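Local coordinates for putative antioxidant defense protein Mlr4105 (Mesorhizobium loti, PDB 3C1L) that probably acts as a peroxiredoxin in antioxidant defence, being an all-helical member of the AhpD-like carboxymuconolactone decarboxylase family, at residues B[14-17]-B[18-22]; B[63-66]-B[67-71]; B[178-181]-B[182-185]. All coordinates share one frame; numbering follows the deposited sequence.

Contact 1 (B[14-17]-B[18-22]); sequences GELS and EPTKA
Leu16 and Lys21 press together where the loop 14-17 runs into helix 18-31: CB of Leu16 lies 3.6 Å from CG of Lys21, and the two side chains pass at a slant. Thr20 meets the same leucine at about a right angle, its methyl CG2 3.9 Å from Leu16 CD2. This is the tight side, Thr20 being buried. With its hydroxyl beside the backbone N (chi1 -64°), Thr20 aims CG2 at the leucine and brings OG1 to 2.9 Å from Ser17 OG; OG1 is hydrogen-bonded to Asp45 OD1. Ser17 is the N-cap of the helix. Its carbonyl O receives Lys21 N at 3.0 Å in a nearly straight bond (174°), which closes the first helical turn, and Thr20 N adds a weak one. Ser17 OG accepts the capping bond from Thr20 N at 3.3 Å, but this is weak and the position of OG is less certain. Pro19, second in the helix, rests on the cap, its CD 4.0 Å from Ser17 CB. The other side is loose and faces solvent. Here the extended chain of Lys21 carries NZ past the carbonyl of Leu16 to two exposed glutamates, making a salt-bridge network. NZ binds Glu18 OE2 at 3.0 Å, coming in from above the carboxylate plane, while Glu15 OE2 is a long ion pair at 3.6 Å. Glu15 also touches a crystal neighbour.

Contact 2 (B[63-66]-B[67-71]); sequences SGLS and KLDRE
Ser66 and Asp69 form a capping box at the start of helix 67-80: Asp69 N gives its hydrogen to Ser66 OG at 3.0 Å, and Ser66 N returns one to Asp69 OD2 at 3.2 Å. Ser66 is the N-cap, and its carbonyl O also holds Arg70, four residues on, taking a weak bond from Arg70 N before the side chain returns to it. Followed outward, Arg70 CB lies 4.0 Å from Ser66 O. CG then packs against the buried Leu65, 3.8 Å from its CB, and CD keeps alongside the same carbon. A bend at the third torsion (chi3 -90°) brings the head back over the loop, where NE donates to Ser66 O at 3.1 Å, almost straight. That oxygen lies near the guanidinium plane, whereas NE stands well above the carbonyl plane. NH2 comes to 3.0 Å from Leu65 O, and NH1 is bonded to the carbonyl oxygens of Leu58 and Gly61. Ser63 contributes an ST turn, its OG accepting from Leu65 N and also hydrogen-bonded to Asp157. The same serine lays its CB over the centre of the guanidinium, 3.7 Å from Arg70 CZ.

Contact 3 (B[178-181]-B[182-185]); sequences RPND and EYHA
Asn180 and Tyr183 share the stronger backbone bond of this turn: Tyr183 N donates to Asn180 O at 3.2 Å, standing well above the carbonyl plane. One residue on, His184 N reaches Asp181 O at 3.4 Å in a weak bond. A water lies 2.5 Å from Asp181 O, too short to be taken at face value, and accepts from Ala185 N at 3.0 Å, so it probably bridges the two. The side-chain amide of Asn180 is fixed from outside, OD1 by the backbone N of Asn36 and ND2 by the carbonyl of Val34. Held there, it meets the tyrosine ring with their planes almost perpendicular (87°), OD1 3.4 Å from Tyr183 CE2. Pro179 comes obliquely from the other side of the ring plane, its CB 4.3 Å from Tyr183 CD2. With an alanine in place of Tyr183, Pro179 and the Asn180 amide would probably lose their ring partner, and a gap is likely to open beside Leu33 and Thr88. Further out, Asp181 has its CG anti to the backbone N (chi1 -170°), which brings OD1 to the edge of the imidazole, in its plane and 3.8 Å from His184 CD2. Both residues pack on Ala102 of the second subunit, and His184 NE2 makes a weak hydrogen bond to Tyr84. With helical backbone angles, 180-184 form two overlapping beta turns of the type I/III kind, the second closed only by a weak bond, in the C-terminal tail after helix 152-175.

Contacts 1 and 2 are both helix starts with a serine N-cap followed by a long basic side chain four residues on, but their settings differ. Contact 1 is at the surface, its centre about 25 Å from that of the chain, and its lysine pairs with carboxylates in solvent. Contact 2, its centre about 11 Å away and within the family region, is partly buried; there the basic group meets backbone carbonyls and apolar carbon. Contact 3 is partly buried, yet relies on turn bonds, a water and an aromatic ring, and it alone reaches another subunit. None touches another: even 63-71 and 178-185 stay about 9 Å apart at their nearest atoms, though both pack against helix 84-98.

Contact 1 (B[14-17]-B[18-22])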
loop_
_atom_site.group_PDB
_atom_site.type_symbol
_atom_site.label_atom_id
_atom_site.label_comp_id
_atom_site.label_asym_id
_atom_site.label_seq_id
_atom_site.Cartn_x
_atom_site.Cartn_y
_atom_site.Cartn_z
ATOM N N GLY B 14 -25.701 32.938 6.180
ATOM C CA GLY B 14 -26.244 34.291 6.268
ATOM C C GLY B 14 -25.267 35.268 5.655
ATOM O O GLY B 14 -24.357 34.867 4.948
ATOM N N GLU B 15 -25.451 36.550 5.932
ATOM C CA GLU B 15 -24.560 37.589 5.416
ATOM C C GLU B 15 -23.153 37.537 6.012
ATOM O O GLU B 15 -22.940 37.121 7.150
ATOM C CB GLU B 15 -25.131 38.982 5.674
ATOM C CG GLU B 15 -26.071 39.478 4.633
ATOM C CD GLU B 15 -26.483 40.905 4.908
ATOM O OE1 GLU B 15 -27.441 41.114 5.693
ATOM O OE2 GLU B 15 -25.848 41.823 4.338
ATOM N N LEU B 16 -22.199 37.978 5.208
ATOM C CA LEU B 16 -20.838 38.196 5.656
ATOM C C LEU B 16 -20.838 39.335 6.660
ATOM O O LEU B 16 -21.589 40.295 6.514
ATOM C CB LEU B 16 -19.954 38.583 4.480
ATOM C CG LEU B 16 -19.784 37.570 3.359
ATOM C CD1 LEU B 16 -18.989 38.218 2.242
ATOM C CD2 LEU B 16 -19.100 36.306 3.868
ATOM N N SER B 17 -19.988 39.234 7.674
ATOM C CA SER B 17 -19.853 40.328 8.626
ATOM C C SER B 17 -19.233 41.475 7.886
ATOM O O SER B 17 -18.582 41.270 6.876
ATOM C CB SER B 17 -18.970 39.926 9.809
ATOM O OG SER B 17 -17.691 39.440 9.395
ATOM N N GLU B 18 -19.427 42.694 8.369
ATOM C CA GLU B 18 -18.801 43.852 7.726
ATOM C C GLU B 18 -17.259 43.815 7.695
ATOM O O GLU B 18 -16.659 44.288 6.718
ATOM C CB GLU B 18 -19.293 45.142 8.350
ATOM C CG GLU B 18 -20.630 45.594 7.757
ATOM C CD GLU B 18 -20.528 45.891 6.265
ATOM O OE1 GLU B 18 -19.401 45.842 5.702
ATOM O OE2 GLU B 18 -21.574 46.179 5.662
ATOM N N PRO B 19 -16.622 43.279 8.757
ATOM C CA PRO B 19 -15.210 42.964 8.742
ATOM C C PRO B 19 -14.774 42.006 7.631
ATOM O O PRO B 19 -13.717 42.202 7.049
ATOM C CB PRO B 19 -14.993 42.330 10.116
ATOM C CG PRO B 19 -15.964 42.998 10.982
ATOM C CD PRO B 19 -17.120 43.413 10.137
ATOM N N THR B 20 -15.567 40.988 7.339
ATOM C CA THR B 20 -15.217 40.026 6.295
ATOM C C THR B 20 -15.398 40.581 4.895
ATOM O O THR B 20 -14.576 40.351 4.016
ATOM C CB THR B 20 -16.011 38.755 6.462
ATOM O OG1 THR B 20 -15.631 38.174 7.711
ATOM C CG2 THR B 20 -15.755 37.744 5.324
ATOM N N LYS B 21 -16.479 41.316 4.696
ATOM C CA LYS B 21 -16.674 42.043 3.444
ATOM C C LYS B 21 -15.450 42.935 3.112
ATOM O O LYS B 21 -14.917 42.894 1.996
ATOM C CB LYS B 21 -17.946 42.888 3.538
ATOM C CG LYS B 21 -19.238 42.080 3.736
ATOM C CD LYS B 21 -20.467 42.988 3.546
ATOM C CE LYS B 21 -21.698 42.526 4.336
ATOM N NZ LYS B 21 -22.735 43.633 4.467
ATOM N N ALA B 22 -15.011 43.710 4.107
ATOM C CA ALA B 22 -13.814 44.566 4.013
ATOM C C ALA B 22 -12.532 43.784 3.705
ATOM O O ALA B 22 -11.752 44.151 2.796
ATOM C CB ALA B 22 -13.643 45.362 5.310
#

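Contact 2 (B[63-66]-B[67-71])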
loop_
_atom_site.group_PDB
_atom_site.type_symbol
_atom_site.label_atom_id
_atom_site.label_comp_id
_atom_site.label_asym_id
_atom_site.label_seq_id
_atom_site.Cartn_x
_atom_site.Cartn_y
_atom_site.Cartn_z
ATOM N N SER B 63 11.017 32.631 8.381
ATOM C CA SER B 63 11.410 31.233 8.348
ATOM C C SER B 63 12.767 31.195 7.648
ATOM O O SER B 63 13.127 32.149 6.934
ATOM C CB SER B 63 10.364 30.425 7.565
ATOM O OG SER B 63 10.631 29.025 7.448
ATOM N N GLY B 64 13.513 30.106 7.878
ATOM C CA GLY B 64 14.690 29.765 7.082
ATOM C C GLY B 64 14.336 29.197 5.717
ATOM O O GLY B 64 15.186 29.082 4.852
ATOM N N LEU B 65 13.074 28.811 5.542
ATOM C CA LEU B 65 12.490 28.449 4.266
ATOM C C LEU B 65 11.992 29.720 3.554
ATOM O O LEU B 65 11.392 30.580 4.175
ATOM C CB LEU B 65 11.305 27.494 4.495
ATOM C CG LEU B 65 11.610 26.228 5.304
ATOM C CD1 LEU B 65 10.459 25.264 5.280
ATOM C CD2 LEU B 65 12.816 25.534 4.744
ATOM N N SER B 66 12.253 29.832 2.252
ATOM C CA SER B 66 11.767 30.923 1.478
ATOM C C SER B 66 10.280 30.691 1.266
ATOM O O SER B 66 9.767 29.635 1.561
ATOM C CB SER B 66 12.491 30.981 0.141
ATOM O OG SER B 66 12.200 29.824 -0.603
ATOM N N LYS B 67 9.574 31.679 0.753
ATOM C CA LYS B 67 8.164 31.447 0.493
ATOM C C LYS B 67 8.007 30.381 -0.597
ATOM O O LYS B 67 7.061 29.636 -0.566
ATOM C CB LYS B 67 7.401 32.748 0.161
ATOM C CG LYS B 67 7.438 33.776 1.295
ATOM C CD LYS B 67 6.443 34.958 1.129
ATOM C CE LYS B 67 6.139 35.310 -0.331
ATOM N NZ LYS B 67 5.302 36.570 -0.502
ATOM N N LEU B 68 8.948 30.328 -1.545
ATOM C CA LEU B 68 8.865 29.387 -2.657
ATOM C C LEU B 68 9.116 27.953 -2.185
ATOM O O LEU B 68 8.442 27.049 -2.652
ATOM C CB LEU B 68 9.821 29.802 -3.798
ATOM C CG LEU B 68 10.127 28.757 -4.884
ATOM C CD1 LEU B 68 8.894 28.470 -5.742
ATOM C CD2 LEU B 68 11.270 29.201 -5.777
ATOM N N ASP B 69 10.060 27.754 -1.258
ATOM C CA ASP B 69 10.307 26.437 -0.653
ATOM C C ASP B 69 9.051 25.838 -0.043
ATOM O O ASP B 69 8.741 24.641 -0.219
ATOM C CB ASP B 69 11.345 26.528 0.494
ATOM C CG ASP B 69 12.769 26.701 0.010
ATOM O OD1 ASP B 69 13.145 26.346 -1.153
ATOM O OD2 ASP B 69 13.547 27.222 0.834
ATOM N N ARG B 70 8.351 26.666 0.717
ATOM C CA ARG B 70 7.095 26.280 1.372
ATOM C C ARG B 70 5.957 25.995 0.386
ATOM O O ARG B 70 5.286 24.997 0.538
ATOM C CB ARG B 70 6.699 27.302 2.436
ATOM C CG ARG B 70 7.663 27.338 3.599
ATOM C CD ARG B 70 7.359 28.467 4.528
ATOM N NE ARG B 70 8.058 29.701 4.177
ATOM C CZ ARG B 70 7.918 30.859 4.794
ATOM N NH1 ARG B 70 7.014 31.024 5.745
ATOM N NH2 ARG B 70 8.671 31.885 4.413
ATOM N N GLU B 71 5.783 26.833 -0.653
ATOM C CA GLU B 71 4.878 26.490 -1.764
ATOM C C GLU B 71 5.306 25.195 -2.479
ATOM O O GLU B 71 4.446 24.468 -2.999
ATOM C CB GLU B 71 4.782 27.614 -2.788
ATOM C CG GLU B 71 4.175 28.890 -2.256
ATOM C CD GLU B 71 2.645 28.837 -2.081
ATOM O OE1 GLU B 71 2.026 27.784 -2.364
ATOM O OE2 GLU B 71 2.064 29.851 -1.652
#

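Contact 3 (B[178-181]-B[182-185])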
loop_
_atom_site.group_PDB
_atom_site.type_symbol
_atom_site.label_atom_id
_atom_site.label_comp_id
_atom_site.label_asym_id
_atom_site.label_seq_id
_atom_site.Cartn_x
_atom_site.Cartn_y
_atom_site.Cartn_z
ATOM N N ARG B 178 -13.575 23.689 -4.454
ATOM C CA ARG B 178 -13.288 24.079 -5.833
ATOM C C ARG B 178 -12.389 25.303 -5.915
ATOM O O ARG B 178 -12.763 26.354 -5.458
ATOM C CB ARG B 178 -14.602 24.374 -6.570
ATOM C CG ARG B 178 -15.536 23.170 -6.641
ATOM C CD ARG B 178 -14.737 22.024 -7.150
ATOM N NE ARG B 178 -15.508 20.887 -7.591
ATOM C CZ ARG B 178 -15.227 20.169 -8.673
ATOM N NH1 ARG B 178 -14.220 20.509 -9.479
ATOM N NH2 ARG B 178 -15.995 19.125 -8.966
ATOM N N PRO B 179 -11.202 25.160 -6.525
ATOM C CA PRO B 179 -10.296 26.288 -6.613
ATOM C C PRO B 179 -10.828 27.337 -7.569
ATOM O O PRO B 179 -11.592 27.015 -8.479
ATOM C CB PRO B 179 -9.003 25.653 -7.165
ATOM C CG PRO B 179 -9.464 24.500 -7.993
ATOM C CD PRO B 179 -10.818 24.075 -7.447
ATOM N N ASN B 180 -10.397 28.580 -7.426
ATOM C CA ASN B 180 -10.861 29.634 -8.345
ATOM C C ASN B 180 -10.425 29.352 -9.786
ATOM O O ASN B 180 -9.266 29.026 -10.042
ATOM C CB ASN B 180 -10.323 31.006 -7.934
ATOM C CG ASN B 180 -10.646 31.351 -6.498
ATOM O OD1 ASN B 180 -10.232 30.650 -5.614
ATOM N ND2 ASN B 180 -11.391 32.439 -6.275
ATOM N N ASP B 181 -11.339 29.558 -10.725
ATOM C CA ASP B 181 -11.093 29.254 -12.124
ATOM C C ASP B 181 -9.870 30.034 -12.634
ATOM O O ASP B 181 -9.175 29.567 -13.543
ATOM C CB ASP B 181 -12.353 29.558 -12.966
ATOM C CG ASP B 181 -12.259 29.027 -14.434
ATOM O OD1 ASP B 181 -11.935 27.818 -14.651
ATOM O OD2 ASP B 181 -12.531 29.827 -15.373
ATOM N N GLU B 182 -9.617 31.198 -12.025
ATOM C CA GLU B 182 -8.614 32.160 -12.496
ATOM C C GLU B 182 -7.179 31.693 -12.295
ATOM O O GLU B 182 -6.280 32.162 -12.988
ATOM C CB GLU B 182 -8.781 33.509 -11.776
ATOM C CG GLU B 182 -9.980 34.336 -12.221
ATOM C CD GLU B 182 -11.294 34.030 -11.505
ATOM O OE1 GLU B 182 -11.374 33.086 -10.676
ATOM O OE2 GLU B 182 -12.267 34.766 -11.781
ATOM N N TYR B 183 -6.973 30.817 -11.327
ATOM C CA TYR B 183 -5.664 30.229 -11.071
ATOM C C TYR B 183 -5.070 29.542 -12.303
ATOM O O TYR B 183 -3.891 29.623 -12.557
ATOM C CB TYR B 183 -5.779 29.202 -9.958
ATOM C CG TYR B 183 -5.904 29.766 -8.560
ATOM C CD1 TYR B 183 -4.948 30.645 -8.059
ATOM C CD2 TYR B 183 -6.903 29.334 -7.701
ATOM C CE1 TYR B 183 -5.022 31.126 -6.763
ATOM C CE2 TYR B 183 -6.994 29.827 -6.404
ATOM C CZ TYR B 183 -6.048 30.720 -5.944
ATOM O OH TYR B 183 -6.111 31.209 -4.658
ATOM N N HIS B 184 -5.925 28.892 -13.082
ATOM C CA HIS B 184 -5.481 27.989 -14.137
ATOM C C HIS B 184 -4.605 28.669 -15.161
ATOM O O HIS B 184 -3.557 28.113 -15.543
ATOM C CB HIS B 184 -6.669 27.317 -14.842
ATOM C CG HIS B 184 -7.381 26.335 -13.988
ATOM N ND1 HIS B 184 -6.722 25.332 -13.303
ATOM C CD2 HIS B 184 -8.691 26.192 -13.704
ATOM C CE1 HIS B 184 -7.605 24.610 -12.639
ATOM N NE2 HIS B 184 -8.806 25.120 -12.858
ATOM N N ALA B 185 -5.037 29.855 -15.596
ATOM C CA ALA B 185 -4.373 30.619 -16.653
ATOM C C ALA B 185 -3.213 31.499 -16.161
ATOM O O ALA B 185 -2.456 31.993 -16.983
ATOM C CB ALA B 185 -5.388 31.461 -17.387
HETATM O O HOH W 1 -7.949 30.560 -15.490
#